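Local coordinates for spike protein S1 (Bat coronavirus HKU9, PDB 5GYQ) that probably attaches the virion to host cells by engaging a receptor, this piece being the putative receptor-binding domain of the bat coronavirus spike, at residues A[48-52]-A[98-102]; A[61-67]-A[153-159]. The contacts are given in a common frame with arbitrary orientation. Residue numbers count along the deposited sequence, not the author numbering.

Interaction 1 of 2, residues A[48-52]-A[98-102]; sequences CYGVS and FYGCL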
loop_
_atom_site.group_PDB
_atom_site.type_symbol
_atom_site.label_atom_id
_atom_site.label_comp_id
_atom_site.label_asym_id
_atom_site.label_seq_id
_atom_site.Cartn_x
_atom_site.Cartn_y
_atom_site.Cartn_z
ATOM N N CYS A 48 -4.141 7.054 9.837
ATOM C CA CYS A 48 -5.302 6.170 9.813
ATOM C C CYS A 48 -6.627 6.914 9.655
ATOM O O CYS A 48 -6.782 8.044 10.113
ATOM C CB CYS A 48 -5.336 5.319 11.081
ATOM S SG CYS A 48 -4.028 4.079 11.195
ATOM N N TYR A 49 -7.579 6.251 9.005
ATOM C CA TYR A 49 -8.905 6.794 8.747
ATOM C C TYR A 49 -9.977 5.782 9.139
ATOM O O TYR A 49 -10.057 4.694 8.557
ATOM C CB TYR A 49 -9.059 7.166 7.270
ATOM C CG TYR A 49 -7.900 7.955 6.707
ATOM C CD1 TYR A 49 -7.892 9.345 6.753
ATOM C CD2 TYR A 49 -6.816 7.312 6.124
ATOM C CE1 TYR A 49 -6.833 10.070 6.238
ATOM C CE2 TYR A 49 -5.754 8.029 5.608
ATOM C CZ TYR A 49 -5.768 9.407 5.667
ATOM O OH TYR A 49 -4.711 10.120 5.153
ATOM N N GLY A 50 -10.797 6.142 10.124
ATOM C CA GLY A 50 -11.874 5.280 10.580
ATOM C C GLY A 50 -11.456 4.404 11.746
ATOM O O GLY A 50 -12.244 3.610 12.258
ATOM N N VAL A 51 -10.205 4.557 12.164
ATOM C CA VAL A 51 -9.637 3.767 13.248
ATOM C C VAL A 51 -8.381 4.483 13.732
ATOM O O VAL A 51 -7.735 5.178 12.958
ATOM C CB VAL A 51 -9.314 2.320 12.787
ATOM C CG1 VAL A 51 -8.351 2.333 11.607
ATOM C CG2 VAL A 51 -8.757 1.482 13.932
ATOM N N SER A 52 -8.044 4.349 15.010
ATOM C CA SER A 52 -6.802 4.928 15.510
ATOM C C SER A 52 -5.668 3.931 15.312
ATOM O O SER A 52 -5.899 2.721 15.326
ATOM C CB SER A 52 -6.929 5.318 16.985
ATOM O OG SER A 52 -6.939 4.175 17.816
ATOM N N PHE A 98 -12.363 5.748 2.143
ATOM C CA PHE A 98 -11.317 4.829 2.563
ATOM C C PHE A 98 -11.346 4.595 4.068
ATOM O O PHE A 98 -11.279 5.538 4.857
ATOM C CB PHE A 98 -9.945 5.359 2.138
ATOM C CG PHE A 98 -8.797 4.494 2.574
ATOM C CD1 PHE A 98 -8.652 3.210 2.079
ATOM C CD2 PHE A 98 -7.856 4.973 3.472
ATOM C CE1 PHE A 98 -7.593 2.413 2.478
ATOM C CE2 PHE A 98 -6.796 4.182 3.874
ATOM C CZ PHE A 98 -6.667 2.901 3.376
ATOM N N TYR A 99 -11.467 3.330 4.452
ATOM C CA TYR A 99 -11.370 2.917 5.846
ATOM C C TYR A 99 -10.128 2.052 5.994
ATOM O O TYR A 99 -10.045 0.971 5.409
ATOM C CB TYR A 99 -12.634 2.165 6.281
ATOM C CG TYR A 99 -12.540 1.459 7.620
ATOM C CD1 TYR A 99 -11.977 2.083 8.725
ATOM C CD2 TYR A 99 -13.050 0.177 7.784
ATOM C CE1 TYR A 99 -11.902 1.438 9.951
ATOM C CE2 TYR A 99 -12.983 -0.475 9.004
ATOM C CZ TYR A 99 -12.409 0.160 10.084
ATOM O OH TYR A 99 -12.340 -0.485 11.298
ATOM N N GLY A 100 -9.153 2.538 6.755
ATOM C CA GLY A 100 -7.896 1.825 6.886
ATOM C C GLY A 100 -6.715 2.733 7.158
ATOM O O GLY A 100 -6.880 3.793 7.744
ATOM N N CYS A 101 -5.520 2.330 6.733
ATOM C CA CYS A 101 -4.319 3.097 7.064
ATOM C C CYS A 101 -3.288 3.205 5.943
ATOM O O CYS A 101 -3.112 2.290 5.141
ATOM C CB CYS A 101 -3.641 2.495 8.298
ATOM S SG CYS A 101 -4.592 2.696 9.819
ATOM N N LEU A 102 -2.611 4.347 5.912
ATOM C CA LEU A 102 -1.469 4.581 5.041
ATOM C C LEU A 102 -0.201 4.527 5.876
ATOM O O LEU A 102 0.004 5.362 6.764
ATOM C CB LEU A 102 -1.576 5.935 4.341
ATOM C CG LEU A 102 -2.853 6.226 3.559
ATOM C CD1 LEU A 102 -2.806 7.637 2.999
ATOM C CD2 LEU A 102 -3.036 5.210 2.447
#
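A disulfide and two backbone hydrogen bonds join the end of strand 43-49 to the start of strand 100-111. Cys48 SG and Cys101 SG are 2.0 Å apart (chi3 110°) and bridge a non-hydrogen-bonded antiparallel pair whose CA atoms approach to 4.2 Å, closer than the 5.4 Å between Tyr49 CA and Gly100 CA in the next pair. There Tyr49 N donates to Gly100 O at 2.8 Å and Gly100 N to Tyr49 O at 3.0 Å. The site is one border of the five-stranded antiparallel core sheet of the betacoronavirus receptor-binding domain, strand 43-49 being outermost. Among apolar contacts, Tyr49 CD2 meets Phe98 CD2 at 3.7 Å, and Leu102 CD1 lies at the edge of the Tyr49 ring, 4.0 Å from CE2. Val51 CB packs on the edge of Tyr99 at CE1 (3.9 Å). A CB at Gly50 (phi 93°) would collide with Tyr99 CD1 and Tyr49 O; at Gly100 (phi 151°, psi -151°) it would jam against Tyr99 O, crowded by Phe98 CZ.

Interaction 2 of 2, residues A[61-67]-A[153-159]; sequences YGSVTLD and VITLKPA
Strands 63-67 and 153-157 run antiparallel, their axes approaching to 4.7 Å at 164°. In the hydrogen-bonded pairs Thr65-Thr155 and Asp67-Val153 and the non-hydrogen-bonded pairs Val64-Leu156 and Leu66-Ile154, both extended strands keep CA atoms 4.9 Å apart. Hydrogen bonds run from Thr65 N to Thr155 O and Thr155 N to Thr65 O (both 2.9 Å), Asp67 N to Val153 O (2.9 Å) and Val153 N to Asp67 O (2.8 Å). Lys157 N donates to Ser63 O (2.9 Å), and Gly62 (phi -67°, psi -37°) gives its N to Lys157 O (2.6 Å).

One face is apolar. Val64 (t) sets CG1 3.8 Å from Ile154 CG2 and CG2 4.0 Å from Leu156 CD2; Leu66 and Ile154, both mt, meet at CD2 and CG1 (3.8 Å). Leu156, also mt, places CD2 over the Tyr61 ring (m), 3.8 Å from its centroid and 2° off the normal, a CH-pi contact; Tyr61 OH is hydrogen-bonded to Leu56 O.

The other face is mostly polar (Ser63, Thr65, Asp67, Thr155, Lys157), with Val153 as its apolar member. Thr65 and Thr155, both m, bring their CB atoms to 3.9 Å. One water links Ser63 OG (p, 2.8 Å), Thr65 OG1 (3.2 Å) and Thr155 O (3.0 Å); a second lies 2.5 Å from Thr155 OG1 and 2.9 Å from Val153 O. Asp67 (m) has OD2 hydrogen-bonded to Tyr92 OH and OD1 in a salt bridge with Arg24 NE. The pair joins neighbouring strands 63-71 and 146-157 within the five-stranded antiparallel core sheet of the betacoronavirus receptor-binding domain.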
loop_
_atom_site.group_PDB
_atom_site.type_symbol
_atom_site.label_atom_id
_atom_site.label_comp_id
_atom_site.label_asym_id
_atom_site.label_seq_id
_atom_site.Cartn_x
_atom_site.Cartn_y
_atom_site.Cartn_z
ATOM N N TYR A 61 -11.205 -8.069 11.806
ATOM C CA TYR A 61 -11.851 -7.396 10.687
ATOM C C TYR A 61 -12.544 -8.381 9.754
ATOM O O TYR A 61 -12.260 -9.578 9.779
ATOM C CB TYR A 61 -10.826 -6.570 9.906
ATOM C CG TYR A 61 -10.128 -5.536 10.752
ATOM C CD1 TYR A 61 -10.708 -4.295 10.981
ATOM C CD2 TYR A 61 -8.894 -5.803 11.330
ATOM C CE1 TYR A 61 -10.077 -3.349 11.757
ATOM C CE2 TYR A 61 -8.255 -4.860 12.109
ATOM C CZ TYR A 61 -8.850 -3.635 12.318
ATOM O OH TYR A 61 -8.220 -2.690 13.094
ATOM N N GLY A 62 -13.460 -7.867 8.937
ATOM C CA GLY A 62 -14.139 -8.680 7.943
ATOM C C GLY A 62 -13.172 -9.141 6.872
ATOM O O GLY A 62 -13.270 -10.259 6.368
ATOM N N SER A 63 -12.234 -8.264 6.530
ATOM C CA SER A 63 -11.170 -8.567 5.579
ATOM C C SER A 63 -10.106 -7.481 5.636
ATOM O O SER A 63 -10.386 -6.345 6.037
ATOM C CB SER A 63 -11.718 -8.687 4.155
ATOM O OG SER A 63 -11.970 -7.405 3.604
ATOM N N VAL A 64 -8.887 -7.831 5.235
ATOM C CA VAL A 64 -7.798 -6.856 5.212
ATOM C C VAL A 64 -7.076 -6.899 3.871
ATOM O O VAL A 64 -6.718 -7.962 3.395
ATOM C CB VAL A 64 -6.782 -7.104 6.349
ATOM C CG1 VAL A 64 -5.600 -6.152 6.232
ATOM C CG2 VAL A 64 -7.454 -6.956 7.706
ATOM N N THR A 65 -6.865 -5.741 3.258
ATOM C CA THR A 65 -6.141 -5.682 1.995
ATOM C C THR A 65 -4.853 -4.887 2.157
ATOM O O THR A 65 -4.855 -3.809 2.741
ATOM C CB THR A 65 -6.998 -5.055 0.884
ATOM O OG1 THR A 65 -8.224 -5.785 0.759
ATOM C CG2 THR A 65 -6.259 -5.087 -0.444
ATOM N N LEU A 66 -3.752 -5.432 1.648
ATOM C CA LEU A 66 -2.461 -4.753 1.716
ATOM C C LEU A 66 -1.961 -4.374 0.330
ATOM O O LEU A 66 -1.655 -5.242 -0.483
ATOM C CB LEU A 66 -1.422 -5.638 2.406
ATOM C CG LEU A 66 -1.816 -6.224 3.761
ATOM C CD1 LEU A 66 -0.744 -7.184 4.262
ATOM C CD2 LEU A 66 -2.068 -5.117 4.773
ATOM N N ASP A 67 -1.879 -3.076 0.063
ATOM C CA ASP A 67 -1.314 -2.609 -1.198
ATOM C C ASP A 67 0.082 -2.064 -0.961
ATOM O O ASP A 67 0.275 -1.179 -0.141
ATOM C CB ASP A 67 -2.205 -1.545 -1.831
ATOM C CG ASP A 67 -3.604 -2.052 -2.096
ATOM O OD1 ASP A 67 -3.762 -3.271 -2.306
ATOM O OD2 ASP A 67 -4.547 -1.234 -2.097
ATOM N N VAL A 153 -0.625 0.360 2.049
ATOM C CA VAL A 153 -1.986 0.834 2.225
ATOM C C VAL A 153 -2.823 -0.308 2.767
ATOM O O VAL A 153 -3.038 -1.313 2.085
ATOM C CB VAL A 153 -2.596 1.346 0.911
ATOM C CG1 VAL A 153 -4.011 1.859 1.149
ATOM C CG2 VAL A 153 -1.722 2.434 0.309
ATOM N N ILE A 154 -3.273 -0.157 4.005
ATOM C CA ILE A 154 -4.058 -1.187 4.657
ATOM C C ILE A 154 -5.535 -0.824 4.595
ATOM O O ILE A 154 -5.971 0.114 5.248
ATOM C CB ILE A 154 -3.617 -1.380 6.121
ATOM C CG1 ILE A 154 -2.100 -1.574 6.189
ATOM C CG2 ILE A 154 -4.336 -2.564 6.745
ATOM C CD1 ILE A 154 -1.548 -1.659 7.595
ATOM N N THR A 155 -6.293 -1.557 3.784
ATOM C CA THR A 155 -7.735 -1.368 3.681
ATOM C C THR A 155 -8.460 -2.340 4.598
ATOM O O THR A 155 -8.222 -3.543 4.549
ATOM C CB THR A 155 -8.243 -1.577 2.242
ATOM O OG1 THR A 155 -7.534 -0.711 1.350
ATOM C CG2 THR A 155 -9.734 -1.284 2.156
ATOM N N LEU A 156 -9.348 -1.814 5.430
ATOM C CA LEU A 156 -10.052 -2.632 6.403
ATOM C C LEU A 156 -11.522 -2.780 6.055
ATOM O O LEU A 156 -12.140 -1.856 5.528
ATOM C CB LEU A 156 -9.913 -2.022 7.796
ATOM C CG LEU A 156 -8.481 -1.774 8.263
ATOM C CD1 LEU A 156 -8.480 -0.935 9.526
ATOM C CD2 LEU A 156 -7.763 -3.095 8.488
ATOM N N LYS A 157 -12.080 -3.951 6.343
ATOM C CA LYS A 157 -13.527 -4.121 6.288
ATOM C C LYS A 157 -14.034 -4.532 7.664
ATOM O O LYS A 157 -13.427 -5.375 8.327
ATOM C CB LYS A 157 -13.925 -5.148 5.225
ATOM C CG LYS A 157 -14.387 -4.517 3.914
ATOM C CD LYS A 157 -14.294 -5.490 2.745
ATOM C CE LYS A 157 -15.199 -6.700 2.928
ATOM N NZ LYS A 157 -16.611 -6.417 2.540
ATOM N N PRO A 158 -15.142 -3.921 8.108
ATOM C CA PRO A 158 -15.678 -4.188 9.446
ATOM C C PRO A 158 -16.090 -5.644 9.629
ATOM O O PRO A 158 -16.532 -6.290 8.677
ATOM C CB PRO A 158 -16.896 -3.260 9.530
ATOM C CG PRO A 158 -17.267 -2.984 8.118
ATOM C CD PRO A 158 -15.975 -2.964 7.361
ATOM N N ALA A 159 -15.929 -6.151 10.846
ATOM C CA ALA A 159 -16.322 -7.514 11.167
ATOM C C ALA A 159 -17.826 -7.677 10.993
ATOM O O ALA A 159 -18.604 -6.812 11.395
ATOM C CB ALA A 159 -15.903 -7.869 12.583
HETATM O O HOH W 1 -10.321 -5.227 3.172
HETATM O O HOH W 2 -5.406 -1.835 0.515
#

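How the interactions relate
From the N terminus, strand 43-49 leads through residues 48-52 and helix 53-56 to residues 61-67, so both contacts begin within twenty residues. Interaction 1 closes first, when the chain returns at 98-102 after 45 intervening residues that include helices 73-81 and 86-90. Interaction 2 closes only at 153-159, after strand 100-111 and helix 130-139. Their segments alternate along the sequence, so the two loops cross. Both closures lie in the same sheet, where strands 100-111 and 146-157 are neighbours: probable hydrogen bonds from Ile154 N to Cys101 O (2.7 Å) and Leu156 N to Tyr99 O (2.9 Å) join them, giving the continuous order 63-71, 146-157, 100-111, 43-49.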